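PDB 4RM7: acyl-CoA dehydrogenase from Slackia heliotrinireducens, which belongs to the acyl-CoA dehydrogenase family, joining an N-terminal helical domain, a middle beta domain and a C-terminal helical domain in a four-chain assembly. Local coordinates for residues F103-S106 with A107-S110; P111-T114 with E115-T119; G230-G234 with F235-Y239; R307-R311 with G312-R316. All coordinates share one frame; numbering follows the deposited sequence.

In the fold
All four contacts are local ones at helix ends or within a helix. Contacts 1 and 2 are consecutive: contact 1 starts helix 106-119, contact 2 carries it to its end, and their centres lie about 13 Å apart. Contact 3 starts helix 234-270 after the chain leaves strand 212-221. It lies about 14 Å from contact 1, centre to centre, and touches it where F103 packs on S232, G234, Q237 and L238, so the N-terminal and C-terminal domains meet here. Contact 4, the turn between helices 282-311 and 316-341, has its centre about 19 Å from that of contact 3, which it meets through R316 against Y239; contact 2 is farthest from it, about 29 Å between centres.

Contact 1 (F103-S106 with A107-S110)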
# COMPACT_ATOMS: atom_id res chain seq x y z
N PHE A 103 -5.36 -1.22 42.09
CA PHE A 103 -6.07 -2.39 42.61
C PHE A 103 -5.73 -2.79 44.04
O PHE A 103 -6.37 -3.67 44.62
CB PHE A 103 -5.83 -3.59 41.69
CG PHE A 103 -6.62 -3.55 40.43
CD1 PHE A 103 -7.91 -4.06 40.39
CD2 PHE A 103 -6.10 -2.98 39.29
CE1 PHE A 103 -8.65 -4.02 39.23
CE2 PHE A 103 -6.84 -2.93 38.13
CZ PHE A 103 -8.12 -3.45 38.10
N ALA A 104 -4.74 -2.13 44.62
CA ALA A 104 -4.31 -2.49 45.97
C ALA A 104 -4.35 -1.30 46.91
O ALA A 104 -4.18 -0.16 46.49
CB ALA A 104 -2.92 -3.09 45.94
N SER A 105 -4.56 -1.58 48.20
CA SER A 105 -4.56 -0.56 49.23
C SER A 105 -3.23 0.13 49.34
O SER A 105 -2.21 -0.38 48.89
CB SER A 105 -4.92 -1.17 50.58
OG SER A 105 -3.89 -2.04 51.02
N SER A 106 -3.23 1.30 49.97
CA SER A 106 -2.00 2.06 50.15
C SER A 106 -0.98 1.24 50.93
O SER A 106 0.20 1.20 50.57
CB SER A 106 -2.30 3.37 50.86
OG SER A 106 -3.39 4.01 50.22
N ALA A 107 -1.44 0.56 51.97
CA ALA A 107 -0.56 -0.28 52.77
C ALA A 107 0.04 -1.40 51.91
O ALA A 107 1.21 -1.74 52.08
CB ALA A 107 -1.31 -0.86 53.96
N GLN A 108 -0.75 -1.96 51.00
CA GLN A 108 -0.25 -3.02 50.12
C GLN A 108 0.78 -2.52 49.10
O GLN A 108 1.71 -3.25 48.75
CB GLN A 108 -1.40 -3.69 49.38
CG GLN A 108 -2.17 -4.71 50.19
CD GLN A 108 -3.27 -5.39 49.38
OE1 GLN A 108 -3.93 -4.75 48.55
NE2 GLN A 108 -3.47 -6.68 49.61
N THR A 109 0.61 -1.29 48.63
CA THR A 109 1.48 -0.78 47.57
C THR A 109 2.70 -0.04 48.11
O THR A 109 3.72 0.05 47.43
CB THR A 109 0.72 0.16 46.62
OG1 THR A 109 0.43 1.38 47.31
CG2 THR A 109 -0.58 -0.47 46.17
N SER A 110 2.59 0.48 49.32
CA SER A 110 3.68 1.24 49.92
C SER A 110 5.04 0.55 49.84
O SER A 110 6.01 1.17 49.40
CB SER A 110 3.35 1.57 51.38
OG SER A 110 4.46 2.17 52.02
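S105 and Q108 form a capping box at the start of helix 106-119, with one bond running each way. The backbone N of Q108 donates to OG of S105 over 3.1 Å at 151°, and in return N of S105 donates to the amide OE1 of Q108 over 3.3 Å. The chi1 of S105, 67°, sets OG between its own N and carbonyl carbon and turns it onto the helix start. The Q108 chain leaves beside its backbone N and then runs extended, which carries the amide back past S105 OG, 3.3 Å from Q108 CG.

Backbone bonds continue the turn. N of T109 bonds to O of S105 at 3.0 Å, and N of S110 bonds to O of S106 at 2.8 Å. The latter oxygen has a second donor, OG1 of T109, tilted 31° from the carbonyl plane.

The apolar contact is CB of A104 against CG2 of T109, 3.5 Å apart; the same methyl lies beside OE1 of Q108.

Around this cap, the Q108 amide ties the helix start to the loop after strand 212-221: NE2 bonds to O of R227, and OE1 accepts from N of K229 as well as from S105. A104 packs on L228, while F103, closing helix 90-103, meets F187 of strand 184-191 and reaches L238 and L241 of helix 234-270.

Contact 2 (P111-T114 with E115-T119)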
# COMPACT_ATOMS: atom_id res chain seq x y z
N PRO A 111 5.14 -0.74 50.23
CA PRO A 111 6.46 -1.37 50.12
C PRO A 111 7.02 -1.37 48.71
O PRO A 111 8.20 -1.10 48.50
CB PRO A 111 6.21 -2.81 50.60
CG PRO A 111 4.73 -2.99 50.63
CD PRO A 111 4.18 -1.63 50.92
N PHE A 112 6.16 -1.64 47.73
CA PHE A 112 6.60 -1.73 46.35
C PHE A 112 6.98 -0.38 45.76
O PHE A 112 7.93 -0.29 44.98
CB PHE A 112 5.51 -2.36 45.49
CG PHE A 112 5.25 -3.79 45.82
CD1 PHE A 112 6.01 -4.79 45.22
CD2 PHE A 112 4.27 -4.13 46.73
CE1 PHE A 112 5.78 -6.12 45.53
CE2 PHE A 112 4.03 -5.46 47.04
CZ PHE A 112 4.78 -6.46 46.44
N ARG A 113 6.24 0.67 46.11
CA ARG A 113 6.57 2.00 45.61
C ARG A 113 7.92 2.40 46.18
O ARG A 113 8.78 2.91 45.46
CB ARG A 113 5.51 3.04 45.99
CG ARG A 113 6.02 4.48 45.80
CD ARG A 113 4.92 5.54 45.81
NE ARG A 113 4.24 5.67 44.52
CZ ARG A 113 4.77 6.19 43.41
NH1 ARG A 113 4.04 6.27 42.29
NH2 ARG A 113 6.03 6.63 43.40
N THR A 114 8.10 2.15 47.46
CA THR A 114 9.32 2.54 48.15
C THR A 114 10.53 1.85 47.54
O THR A 114 11.57 2.48 47.33
CB THR A 114 9.23 2.22 49.65
OG1 THR A 114 8.39 3.20 50.27
CG2 THR A 114 10.61 2.25 50.29
N GLU A 115 10.39 0.58 47.23
CA GLU A 115 11.48 -0.15 46.63
C GLU A 115 11.82 0.45 45.26
O GLU A 115 13.00 0.58 44.89
CB GLU A 115 11.13 -1.63 46.49
CG GLU A 115 12.20 -2.41 45.79
CD GLU A 115 11.84 -3.86 45.58
OE1 GLU A 115 12.15 -4.38 44.49
OE2 GLU A 115 11.25 -4.47 46.51
N TYR A 116 10.80 0.83 44.51
CA TYR A 116 10.98 1.39 43.19
C TYR A 116 11.71 2.74 43.25
O TYR A 116 12.58 3.02 42.44
CB TYR A 116 9.63 1.54 42.48
CG TYR A 116 9.72 2.13 41.09
CD1 TYR A 116 10.48 1.53 40.10
CD2 TYR A 116 9.02 3.30 40.76
CE1 TYR A 116 10.55 2.06 38.82
CE2 TYR A 116 9.08 3.85 39.49
CZ TYR A 116 9.85 3.23 38.53
OH TYR A 116 9.91 3.77 37.27
N GLN A 117 11.35 3.56 44.24
CA GLN A 117 11.98 4.87 44.39
C GLN A 117 13.41 4.75 44.91
O GLN A 117 14.26 5.58 44.59
CB GLN A 117 11.14 5.75 45.30
CG GLN A 117 9.80 6.08 44.66
CD GLN A 117 8.85 6.84 45.57
OE1 GLN A 117 8.02 7.62 45.09
NE2 GLN A 117 8.94 6.60 46.87
N ASP A 118 13.67 3.71 45.67
CA ASP A 118 15.00 3.52 46.24
C ASP A 118 15.94 2.76 45.31
O ASP A 118 17.15 2.86 45.45
CB ASP A 118 14.91 2.80 47.59
CG ASP A 118 14.14 3.60 48.64
OD1 ASP A 118 13.94 4.82 48.45
OD2 ASP A 118 13.73 3.00 49.66
N THR A 119 15.41 2.00 44.36
CA THR A 119 16.29 1.21 43.50
C THR A 119 16.02 1.37 42.00
O THR A 119 16.90 1.07 41.19
CB THR A 119 16.19 -0.28 43.82
OG1 THR A 119 14.95 -0.80 43.31
CG2 THR A 119 16.27 -0.51 45.32
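R113 and Q117, one helical turn apart, meet through their polar ends. Chi1 of R113 puts CG anti to the backbone N (165°), and a bend at chi3 brings the guanidinium round to Q117. Its NH2 donates to OE1 of Q117 at 2.8 Å, with the oxygen close to the guanidinium plane at its edge. Seen from the amide the approach is less regular: the donor stands 51° out of the carbonyl plane, and the two flat groups are turned 61° against each other. Nearer the backbone, CG of R113 lies 3.7 Å from CD of Q117, so the aliphatic stem packs as well. The guanidinium is also held from outside, by a salt bridge from NH1 to E101 of helix 90-103 and a bond to O of I60.

T114 lies alongside D118, both side chains pointing the same way, with the methyl CG2 3.3 Å from OD2. In the backbone, N of D118 bonds to O of T114 at 2.9 Å.

E115 sits on the P111 carbonyl: its N bonds to O of P111 at 3.0 Å and its CB lies 3.6 Å from the same O. Its own O takes two donors from opposite faces of its plane, OG1 of T119 at 2.9 Å and N of T119.

Y116 is buried against helices 90-103 and 43-50, while T114 and D118 remain at the surface. This is the i to i+4 pattern of an amphipathic alpha-helix, here one of the helices of the N-terminal helical domain.

Contact 3 (G230-G234 with F235-Y239)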
# COMPACT_ATOMS: atom_id res chain seq x y z
N GLY A 230 -8.47 -3.33 46.83
CA GLY A 230 -8.30 -1.95 46.39
C GLY A 230 -9.57 -1.20 46.07
O GLY A 230 -10.68 -1.75 46.13
N SER A 231 -9.41 0.08 45.72
CA SER A 231 -10.52 0.93 45.32
C SER A 231 -11.12 0.45 44.00
O SER A 231 -12.34 0.34 43.86
CB SER A 231 -10.07 2.39 45.21
OG SER A 231 -8.99 2.52 44.29
N SER A 232 -10.25 0.16 43.04
CA SER A 232 -10.67 -0.27 41.71
C SER A 232 -11.07 -1.75 41.66
O SER A 232 -10.50 -2.59 42.37
CB SER A 232 -9.55 -0.01 40.70
OG SER A 232 -9.01 1.29 40.87
N LYS A 233 -12.03 -2.06 40.80
CA LYS A 233 -12.56 -3.41 40.71
C LYS A 233 -12.99 -3.78 39.29
O LYS A 233 -13.53 -2.95 38.55
CB LYS A 233 -13.74 -3.59 41.68
CG LYS A 233 -13.32 -3.82 43.13
CD LYS A 233 -14.45 -3.59 44.08
CE LYS A 233 -13.99 -3.64 45.53
NZ LYS A 233 -15.13 -3.49 46.48
N GLY A 234 -12.73 -5.04 38.93
CA GLY A 234 -13.30 -5.63 37.73
C GLY A 234 -12.48 -5.40 36.50
O GLY A 234 -11.57 -4.58 36.51
N PHE A 235 -12.82 -6.12 35.43
CA PHE A 235 -12.11 -6.02 34.16
C PHE A 235 -12.18 -4.60 33.64
O PHE A 235 -11.20 -4.09 33.09
CB PHE A 235 -12.70 -6.96 33.11
CG PHE A 235 -13.15 -8.28 33.65
CD1 PHE A 235 -12.38 -9.42 33.48
CD2 PHE A 235 -14.38 -8.39 34.31
CE1 PHE A 235 -12.82 -10.64 33.98
CE2 PHE A 235 -14.81 -9.59 34.82
CZ PHE A 235 -14.03 -10.72 34.65
N SER A 236 -13.34 -3.98 33.81
CA SER A 236 -13.58 -2.60 33.38
C SER A 236 -12.43 -1.69 33.77
O SER A 236 -11.88 -0.98 32.94
CB SER A 236 -14.90 -2.07 33.98
OG SER A 236 -14.98 -2.35 35.37
N GLN A 237 -12.06 -1.75 35.04
CA GLN A 237 -10.96 -0.94 35.54
C GLN A 237 -9.61 -1.34 34.94
O GLN A 237 -8.81 -0.48 34.59
CB GLN A 237 -10.90 -1.03 37.06
CG GLN A 237 -11.30 0.28 37.72
CD GLN A 237 -10.37 1.42 37.33
OE1 GLN A 237 -10.79 2.40 36.72
NE2 GLN A 237 -9.09 1.30 37.69
N LEU A 238 -9.37 -2.64 34.83
CA LEU A 238 -8.13 -3.14 34.26
C LEU A 238 -8.01 -2.69 32.82
O LEU A 238 -6.97 -2.19 32.39
CB LEU A 238 -8.08 -4.67 34.35
CG LEU A 238 -6.86 -5.34 33.73
CD1 LEU A 238 -5.59 -4.91 34.45
CD2 LEU A 238 -7.01 -6.85 33.77
N TYR A 239 -9.10 -2.86 32.08
CA TYR A 239 -9.14 -2.52 30.68
C TYR A 239 -8.80 -1.05 30.42
O TYR A 239 -8.06 -0.72 29.47
CB TYR A 239 -10.52 -2.86 30.10
CG TYR A 239 -10.44 -3.02 28.62
CD1 TYR A 239 -10.06 -4.23 28.05
CD2 TYR A 239 -10.69 -1.93 27.76
CE1 TYR A 239 -9.96 -4.38 26.68
CE2 TYR A 239 -10.59 -2.07 26.39
CZ TYR A 239 -10.23 -3.30 25.86
OH TYR A 239 -10.12 -3.46 24.51
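F235 follows G234 into the first turn of helix 234-270, where the chain passes from the middle beta domain into the C-terminal helical domain. G234 has phi 88°, a positive value that glycine adopts readily, and this turns the loop into the helix. The CB of F235 lies 3.7 Å from C of G234, while the ring meets that of F185 in strand 184-191.

S236 has its OG between the backbone N and the carbonyl carbon. From there it faces back along the loop, 3.5 Å from O of K233.

Q237 carries most of the side-chain packing. Its chain bends at chi2 and folds back over S232, with CG 3.5 Å from CB of S232 and NE2 3.3 Å from the same carbon. The amide nitrogen also comes near OG of S232, but the angle does not make a hydrogen bond; that hydroxyl is bonded to O of A102 instead. The backbone N of Q237 makes only a weak bond to O of G234, at 3.2 Å and 123°.

L238 shares that acceptor. Its N reaches O of G234 along a straighter but long and likewise weak path, 3.4 Å at 164°, while its side chain turns to F103, F185 and F187.

Y239 makes the next i to i+4 bond, from its N to O of F235, 2.6 Å.

Contact 4 (R307-R311 with G312-R316); sequences REYDR and GEHKR
Y309 and H314 stack with their rings offset, centroids 4.0 Å apart and planes at 14°. H314 CG, anti to its backbone N, lies over one face of the tyrosine, and the CB adds a CH-pi contact 3.9 Å from the centroid of the Y309 ring.

Backbone bonds end helix 282-311 in a Schellman motif. N of E313 reaches O of E308 at 3.0 Å, and N of G312 bonds to O of Y309 at 2.8 Å; G312 leaves helical geometry with a positive phi, 77°, as a Schellman motif requires. Water 1 accepts from N of H314 and gives a weak bond to O of Y309.

Charged contact is made by R311, whose NE forms a salt bridge with OE1 of E313 at 3.0 Å. The oxygen lies in the guanidinium plane, whereas the nitrogen stands above the carboxylate plane.

E308 reaches across the turn: OE1 is hydrogen-bonded to OG of S318, in helix 316-341, and takes a weaker bond from N of K315, the N-cap of that helix. Y309 and H314 also pack on E243 of helix 234-270 and V319 of helix 316-341, and E308 packs on residue N2 of the second subunit, another copy of the protein.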
# COMPACT_ATOMS: atom_id res chain seq x y z
N ARG A 307 -2.70 14.11 25.37
CA ARG A 307 -3.17 15.39 25.87
C ARG A 307 -4.65 15.32 26.23
O ARG A 307 -5.09 15.99 27.16
CB ARG A 307 -2.88 16.51 24.85
CG ARG A 307 -1.41 16.94 24.78
CD ARG A 307 -1.19 18.11 23.80
NE ARG A 307 -0.07 18.99 24.15
CZ ARG A 307 0.78 19.52 23.25
NH1 ARG A 307 0.65 19.26 21.94
NH2 ARG A 307 1.77 20.32 23.64
N GLU A 308 -5.42 14.49 25.51
CA GLU A 308 -6.83 14.23 25.88
C GLU A 308 -6.97 13.75 27.32
O GLU A 308 -7.80 14.25 28.06
CB GLU A 308 -7.46 13.19 24.97
CG GLU A 308 -8.22 13.74 23.79
CD GLU A 308 -8.87 12.64 22.96
OE1 GLU A 308 -8.68 11.45 23.28
OE2 GLU A 308 -9.61 12.96 22.00
N TYR A 309 -6.17 12.76 27.71
CA TYR A 309 -6.23 12.29 29.09
C TYR A 309 -6.02 13.43 30.05
O TYR A 309 -6.75 13.59 31.01
CB TYR A 309 -5.19 11.22 29.35
CG TYR A 309 -5.62 9.82 29.03
CD1 TYR A 309 -6.44 9.10 29.90
CD2 TYR A 309 -5.19 9.21 27.86
CE1 TYR A 309 -6.82 7.80 29.59
CE2 TYR A 309 -5.54 7.91 27.55
CZ TYR A 309 -6.35 7.21 28.41
OH TYR A 309 -6.69 5.93 28.07
N ASP A 310 -5.00 14.24 29.78
CA ASP A 310 -4.60 15.25 30.74
C ASP A 310 -5.67 16.33 30.85
O ASP A 310 -5.77 16.99 31.87
CB ASP A 310 -3.24 15.83 30.37
CG ASP A 310 -2.10 14.80 30.44
OD1 ASP A 310 -2.23 13.75 31.12
OD2 ASP A 310 -1.05 15.05 29.82
N ARG A 311 -6.47 16.50 29.80
CA ARG A 311 -7.63 17.39 29.85
C ARG A 311 -8.84 16.76 30.55
O ARG A 311 -9.81 17.45 30.81
CB ARG A 311 -8.09 17.80 28.46
CG ARG A 311 -7.21 18.72 27.72
CD ARG A 311 -7.94 19.28 26.50
NE ARG A 311 -8.26 18.33 25.43
CZ ARG A 311 -7.43 17.98 24.45
NH1 ARG A 311 -6.19 18.47 24.42
NH2 ARG A 311 -7.82 17.13 23.51
N GLY A 312 -8.81 15.46 30.79
CA GLY A 312 -9.97 14.76 31.32
C GLY A 312 -11.03 14.48 30.27
O GLY A 312 -12.21 14.38 30.58
N GLU A 313 -10.60 14.37 29.01
CA GLU A 313 -11.50 14.20 27.88
C GLU A 313 -11.10 13.01 27.02
O GLU A 313 -11.33 13.01 25.81
CB GLU A 313 -11.52 15.46 27.01
CG GLU A 313 -12.07 16.69 27.72
CD GLU A 313 -11.78 18.00 26.97
OE1 GLU A 313 -11.16 17.95 25.88
OE2 GLU A 313 -12.16 19.07 27.48
N HIS A 314 -10.47 12.02 27.65
CA HIS A 314 -10.11 10.79 26.98
C HIS A 314 -11.29 10.18 26.25
O HIS A 314 -12.39 10.09 26.80
CB HIS A 314 -9.57 9.77 27.97
CG HIS A 314 -9.45 8.39 27.41
ND1 HIS A 314 -10.20 7.32 27.86
CD2 HIS A 314 -8.66 7.90 26.41
CE1 HIS A 314 -9.88 6.24 27.17
NE2 HIS A 314 -8.94 6.56 26.29
N LYS A 315 -11.06 9.79 25.00
CA LYS A 315 -12.01 8.99 24.23
C LYS A 315 -11.32 7.69 23.86
O LYS A 315 -10.17 7.71 23.40
CB LYS A 315 -12.47 9.72 22.97
CG LYS A 315 -12.96 11.13 23.17
CD LYS A 315 -13.33 11.80 21.86
CE LYS A 315 -13.94 13.18 22.10
NZ LYS A 315 -15.00 13.14 23.16
N ARG A 316 -12.01 6.57 24.05
CA ARG A 316 -11.47 5.27 23.68
C ARG A 316 -11.01 5.21 22.23
O ARG A 316 -10.01 4.57 21.91
CB ARG A 316 -12.52 4.19 23.93
CG ARG A 316 -12.91 4.01 25.39
CD ARG A 316 -12.87 2.55 25.80
NE ARG A 316 -13.82 1.72 25.05
CZ ARG A 316 -13.51 0.55 24.48
NH1 ARG A 316 -12.27 0.07 24.56
NH2 ARG A 316 -14.45 -0.14 23.83
O HOH W 1 -9.69 11.78 30.51